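Long-range contact in twin-arginine translocation pathway signal protein (Burkholderia phytofirmans, PDB 2RJO), which binds beta-D-galactose and is probably the periplasmic sugar-binding component of a transport system: residues F130-G144 and F165-W178. Sequence-based numbering, arbitrary orientation.
Sequences FKSMGGKGGVVALGG and FPGIQLLDFQVADW. With GAL (beta-D-galactopyranose), chain B.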
loop_
_atom_site.group_PDB
_atom_site.type_symbol
_atom_site.label_atom_id
_atom_site.label_comp_id
_atom_site.label_asym_id
_atom_site.label_seq_id
_atom_site.Cartn_x
_atom_site.Cartn_y
_atom_site.Cartn_z
ATOM N N PHE A 130 4.940 -10.674 18.363
ATOM C CA PHE A 130 5.558 -10.833 19.668
ATOM C C PHE A 130 4.787 -11.807 20.543
ATOM O O PHE A 130 5.373 -12.478 21.389
ATOM C CB PHE A 130 5.683 -9.482 20.373
ATOM C CG PHE A 130 6.473 -8.462 19.597
ATOM C CD1 PHE A 130 7.462 -8.856 18.684
ATOM C CD2 PHE A 130 6.246 -7.101 19.790
ATOM C CE1 PHE A 130 8.206 -7.903 17.978
ATOM C CE2 PHE A 130 6.988 -6.140 19.086
ATOM C CZ PHE A 130 7.970 -6.547 18.179
ATOM N N LYS A 131 3.473 -11.885 20.359
ATOM C CA LYS A 131 2.693 -12.820 21.155
ATOM C C LYS A 131 3.162 -14.214 20.756
ATOM O O LYS A 131 3.443 -15.059 21.610
ATOM C CB LYS A 131 1.195 -12.695 20.865
ATOM C CG LYS A 131 0.580 -11.332 21.150
ATOM C CD LYS A 131 0.848 -10.878 22.575
ATOM C CE LYS A 131 -0.065 -9.721 22.980
ATOM N NZ LYS A 131 -1.470 -10.182 23.173
ATOM N N SER A 132 3.257 -14.442 19.452
ATOM C CA SER A 132 3.684 -15.735 18.939
ATOM C C SER A 132 5.028 -16.155 19.498
ATOM O O SER A 132 5.294 -17.346 19.648
ATOM C CB SER A 132 3.772 -15.703 17.413
ATOM O OG SER A 132 2.491 -15.571 16.834
HETATM N N MSE A 133 5.877 -15.179 19.795
HETATM C CA MSE A 133 7.212 -15.451 20.325
HETATM C C MSE A 133 7.207 -15.639 21.844
HETATM O O MSE A 133 8.253 -15.871 22.445
HETATM C CB MSE A 133 8.154 -14.295 19.975
HETATM C CG MSE A 133 8.456 -14.119 18.493
HETATM SE SE MSE A 133 9.200 -12.498 18.169
HETATM C CE MSE A 133 8.953 -12.342 16.560
ATOM N N GLY A 134 6.036 -15.544 22.460
ATOM C CA GLY A 134 5.967 -15.672 23.905
ATOM C C GLY A 134 6.390 -14.351 24.530
ATOM O O GLY A 134 6.703 -14.280 25.718
ATOM N N GLY A 135 6.421 -13.305 23.708
ATOM C CA GLY A 135 6.788 -11.981 24.179
ATOM C C GLY A 135 8.255 -11.769 24.492
ATOM O O GLY A 135 8.642 -10.717 24.998
ATOM N N LYS A 136 9.081 -12.756 24.173
ATOM C CA LYS A 136 10.511 -12.682 24.451
ATOM C C LYS A 136 11.268 -13.253 23.256
ATOM O O LYS A 136 10.799 -14.201 22.617
ATOM C CB LYS A 136 10.813 -13.514 25.706
ATOM C CG LYS A 136 12.237 -13.423 26.230
ATOM C CD LYS A 136 12.419 -14.316 27.475
ATOM C CE LYS A 136 12.348 -15.817 27.132
ATOM N NZ LYS A 136 13.578 -16.310 26.416
ATOM N N GLY A 137 12.425 -12.686 22.946
ATOM C CA GLY A 137 13.177 -13.207 21.824
ATOM C C GLY A 137 13.723 -12.146 20.896
ATOM O O GLY A 137 13.334 -10.976 20.965
ATOM N N GLY A 138 14.621 -12.566 20.010
ATOM C CA GLY A 138 15.233 -11.641 19.078
ATOM C C GLY A 138 14.423 -11.476 17.816
ATOM O O GLY A 138 13.925 -12.450 17.250
ATOM N N VAL A 139 14.308 -10.236 17.360
ATOM C CA VAL A 139 13.536 -9.939 16.160
ATOM C C VAL A 139 14.272 -9.080 15.151
ATOM O O VAL A 139 14.929 -8.114 15.516
ATOM C CB VAL A 139 12.235 -9.216 16.529
ATOM C CG1 VAL A 139 11.390 -9.014 15.297
ATOM C CG2 VAL A 139 11.487 -10.014 17.583
ATOM N N VAL A 140 14.172 -9.447 13.877
ATOM C CA VAL A 140 14.779 -8.660 12.812
ATOM C C VAL A 140 13.603 -8.036 12.055
ATOM O O VAL A 140 12.534 -8.645 11.978
ATOM C CB VAL A 140 15.633 -9.523 11.847
ATOM C CG1 VAL A 140 16.897 -9.977 12.542
ATOM C CG2 VAL A 140 14.839 -10.725 11.354
ATOM N N ALA A 141 13.785 -6.835 11.507
ATOM C CA ALA A 141 12.703 -6.167 10.788
ATOM C C ALA A 141 13.123 -5.573 9.443
ATOM O O ALA A 141 14.190 -4.964 9.319
ATOM C CB ALA A 141 12.090 -5.087 11.664
ATOM N N LEU A 142 12.262 -5.754 8.443
ATOM C CA LEU A 142 12.494 -5.275 7.089
ATOM C C LEU A 142 11.564 -4.112 6.776
ATOM O O LEU A 142 10.351 -4.238 6.894
ATOM C CB LEU A 142 12.255 -6.410 6.095
ATOM C CG LEU A 142 13.238 -7.584 6.170
ATOM C CD1 LEU A 142 12.568 -8.846 5.644
ATOM C CD2 LEU A 142 14.504 -7.245 5.385
ATOM N N GLY A 143 12.135 -2.983 6.364
ATOM C CA GLY A 143 11.325 -1.812 6.065
ATOM C C GLY A 143 11.221 -1.435 4.600
ATOM O O GLY A 143 11.990 -1.900 3.765
ATOM N N GLY A 144 10.256 -0.579 4.284
ATOM C CA GLY A 144 10.068 -0.143 2.910
ATOM C C GLY A 144 10.900 1.085 2.594
ATOM O O GLY A 144 11.670 1.536 3.443
ATOM N N PHE A 165 6.707 -4.320 24.767
ATOM C CA PHE A 165 7.214 -5.681 24.946
ATOM C C PHE A 165 8.698 -5.551 25.198
ATOM O O PHE A 165 9.506 -5.752 24.284
ATOM C CB PHE A 165 7.015 -6.513 23.684
ATOM C CG PHE A 165 5.611 -7.006 23.495
ATOM C CD1 PHE A 165 5.294 -8.342 23.738
ATOM C CD2 PHE A 165 4.608 -6.150 23.056
ATOM C CE1 PHE A 165 3.998 -8.821 23.544
ATOM C CE2 PHE A 165 3.310 -6.612 22.858
ATOM C CZ PHE A 165 3.005 -7.952 23.103
ATOM N N PRO A 166 9.085 -5.189 26.429
ATOM C CA PRO A 166 10.516 -5.049 26.712
ATOM C C PRO A 166 11.270 -6.369 26.652
ATOM O O PRO A 166 12.504 -6.390 26.650
ATOM C CB PRO A 166 10.539 -4.405 28.101
ATOM C CG PRO A 166 9.243 -4.848 28.716
ATOM C CD PRO A 166 8.273 -4.727 27.569
ATOM N N GLY A 167 10.525 -7.465 26.578
ATOM C CA GLY A 167 11.152 -8.765 26.507
ATOM C C GLY A 167 11.619 -9.067 25.096
ATOM O O GLY A 167 12.308 -10.056 24.869
ATOM N N ILE A 168 11.232 -8.221 24.142
ATOM C CA ILE A 168 11.620 -8.397 22.741
ATOM C C ILE A 168 12.869 -7.573 22.450
ATOM O O ILE A 168 12.933 -6.397 22.797
ATOM C CB ILE A 168 10.491 -7.931 21.782
ATOM C CG1 ILE A 168 9.278 -8.850 21.919
ATOM C CG2 ILE A 168 10.979 -7.956 20.346
ATOM C CD1 ILE A 168 9.519 -10.242 21.410
ATOM N N GLN A 169 13.858 -8.189 21.817
ATOM C CA GLN A 169 15.090 -7.483 21.485
ATOM C C GLN A 169 15.161 -7.301 19.969
ATOM O O GLN A 169 15.187 -8.275 19.218
ATOM C CB GLN A 169 16.309 -8.269 22.016
ATOM C CG GLN A 169 17.593 -8.217 21.167
ATOM C CD GLN A 169 18.561 -7.084 21.536
ATOM O OE1 GLN A 169 18.271 -5.890 21.332
ATOM N NE2 GLN A 169 19.727 -7.457 22.065
ATOM N N LEU A 170 15.163 -6.046 19.526
ATOM C CA LEU A 170 15.238 -5.734 18.103
ATOM C C LEU A 170 16.670 -5.939 17.640
ATOM O O LEU A 170 17.542 -5.095 17.879
ATOM C CB LEU A 170 14.824 -4.285 17.843
ATOM C CG LEU A 170 14.753 -3.866 16.374
ATOM C CD1 LEU A 170 13.685 -4.672 15.650
ATOM C CD2 LEU A 170 14.451 -2.380 16.287
ATOM N N LEU A 171 16.915 -7.056 16.962
ATOM C CA LEU A 171 18.261 -7.350 16.504
ATOM C C LEU A 171 18.802 -6.403 15.439
ATOM O O LEU A 171 19.961 -5.984 15.527
ATOM C CB LEU A 171 18.342 -8.791 16.013
ATOM C CG LEU A 171 17.933 -9.827 17.059
ATOM C CD1 LEU A 171 17.991 -11.230 16.461
ATOM C CD2 LEU A 171 18.840 -9.719 18.266
ATOM N N ASP A 172 17.980 -6.061 14.445
ATOM C CA ASP A 172 18.433 -5.173 13.374
ATOM C C ASP A 172 17.338 -4.791 12.373
ATOM O O ASP A 172 16.594 -5.643 11.900
ATOM C CB ASP A 172 19.589 -5.831 12.620
ATOM C CG ASP A 172 20.165 -4.939 11.535
ATOM O OD1 ASP A 172 20.318 -3.731 11.786
ATOM O OD2 ASP A 172 20.485 -5.446 10.440
ATOM N N PHE A 173 17.250 -3.507 12.047
ATOM C CA PHE A 173 16.252 -3.034 11.092
ATOM C C PHE A 173 16.963 -2.710 9.794
ATOM O O PHE A 173 17.987 -2.028 9.802
ATOM C CB PHE A 173 15.568 -1.770 11.610
ATOM C CG PHE A 173 14.464 -1.262 10.717
ATOM C CD1 PHE A 173 13.198 -1.837 10.757
ATOM C CD2 PHE A 173 14.694 -0.224 9.823
ATOM C CE1 PHE A 173 12.170 -1.381 9.916
ATOM C CE2 PHE A 173 13.674 0.244 8.973
ATOM C CZ PHE A 173 12.421 -0.332 9.019
ATOM N N GLN A 174 16.420 -3.194 8.682
ATOM C CA GLN A 174 17.007 -2.949 7.365
ATOM C C GLN A 174 15.933 -2.665 6.320
ATOM O O GLN A 174 14.865 -3.274 6.322
ATOM C CB GLN A 174 17.828 -4.155 6.921
ATOM C CG GLN A 174 19.145 -4.319 7.650
ATOM C CD GLN A 174 20.202 -3.343 7.179
ATOM O OE1 GLN A 174 20.567 -3.325 6.007
ATOM N NE2 GLN A 174 20.708 -2.530 8.097
ATOM N N VAL A 175 16.240 -1.739 5.426
ATOM C CA VAL A 175 15.340 -1.352 4.357
ATOM C C VAL A 175 15.529 -2.279 3.158
ATOM O O VAL A 175 16.661 -2.523 2.725
ATOM C CB VAL A 175 15.627 0.092 3.935
ATOM C CG1 VAL A 175 14.861 0.438 2.667
ATOM C CG2 VAL A 175 15.269 1.034 5.072
ATOM N N ALA A 176 14.429 -2.813 2.637
ATOM C CA ALA A 176 14.494 -3.705 1.480
ATOM C C ALA A 176 13.647 -3.147 0.329
ATOM O O ALA A 176 13.340 -3.851 -0.637
ATOM C CB ALA A 176 14.029 -5.097 1.865
ATOM N N ASP A 177 13.265 -1.877 0.460
ATOM C CA ASP A 177 12.492 -1.169 -0.557
ATOM C C ASP A 177 11.261 -1.903 -1.116
ATOM O O ASP A 177 11.042 -1.884 -2.330
ATOM C CB ASP A 177 13.398 -0.795 -1.743
ATOM C CG ASP A 177 14.510 0.177 -1.369
ATOM O OD1 ASP A 177 14.302 1.041 -0.492
ATOM O OD2 ASP A 177 15.599 0.084 -1.981
ATOM N N TRP A 178 10.477 -2.547 -0.250
ATOM C CA TRP A 178 9.263 -3.277 -0.663
ATOM C C TRP A 178 9.503 -4.463 -1.613
ATOM O O TRP A 178 8.546 -5.087 -2.074
ATOM C CB TRP A 178 8.287 -2.333 -1.369
ATOM C CG TRP A 178 8.018 -1.012 -0.684
ATOM C CD1 TRP A 178 8.222 0.230 -1.211
ATOM C CD2 TRP A 178 7.427 -0.804 0.610
ATOM N NE1 TRP A 178 7.789 1.195 -0.335
ATOM C CE2 TRP A 178 7.299 0.589 0.790
ATOM C CE3 TRP A 178 6.995 -1.661 1.634
ATOM C CZ2 TRP A 178 6.751 1.146 1.959
ATOM C CZ3 TRP A 178 6.450 -1.106 2.797
ATOM C CH2 TRP A 178 6.336 0.284 2.947
HETATM C C1 GAL B . 4.098 -1.038 -1.984
HETATM C C2 GAL B . 3.657 -1.725 -0.671
HETATM C C3 GAL B . 2.402 -1.003 -0.133
HETATM C C4 GAL B . 2.753 0.475 0.116
HETATM C C5 GAL B . 3.214 1.065 -1.246
HETATM C C6 GAL B . 3.577 2.521 -1.040
HETATM O O1 GAL B . 5.278 -1.696 -2.481
HETATM O O2 GAL B . 3.340 -3.092 -0.928
HETATM O O3 GAL B . 1.984 -1.594 1.096
HETATM O O4 GAL B . 3.826 0.543 1.054
HETATM O O5 GAL B . 4.403 0.363 -1.738
HETATM O O6 GAL B . 3.987 3.043 -2.290
HETATM O O HOH W 1 7.719 -8.848 26.348
#
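G144 lays its backbone CA over the centre of the W178 six-membered ring, 3.4 Å from the centroid of that ring, while galactose O4 rests on the opposite face, 3.1 Å from W178 CZ2. The indole is thus sandwiched between main chain and sugar, with no G144 side chain in the way. Strand 137-143 runs parallel to edge strand 168-175, and helix 149-163 makes the beta-alpha-beta crossover between them in one of the two lobes of the periplasmic binding protein fold, between which the sugar is held. A beta bulge interrupts the ladder: L171, in helical conformation, is an extra residue between the pairs V139-L170 and A141-F173. L171 N still donates to V139 O (2.7 Å, 142° at the hydrogen), and the next rung, A141 N to D172 O at 3.1 Å, is nearly straight. With CG anti to the main-chain N (chi1 -177°), the F173 ring takes A141 CB at its edge and brings CZ to 3.5 Å from G143 CA. Toward the strand starts, I168 CG1 lies over one face of F130, whose CB in turn sits 3.6 Å from F165 CD1, above that ring. K131 brings its aliphatic CE to F165 CZ, 3.5 Å away at the ring edge.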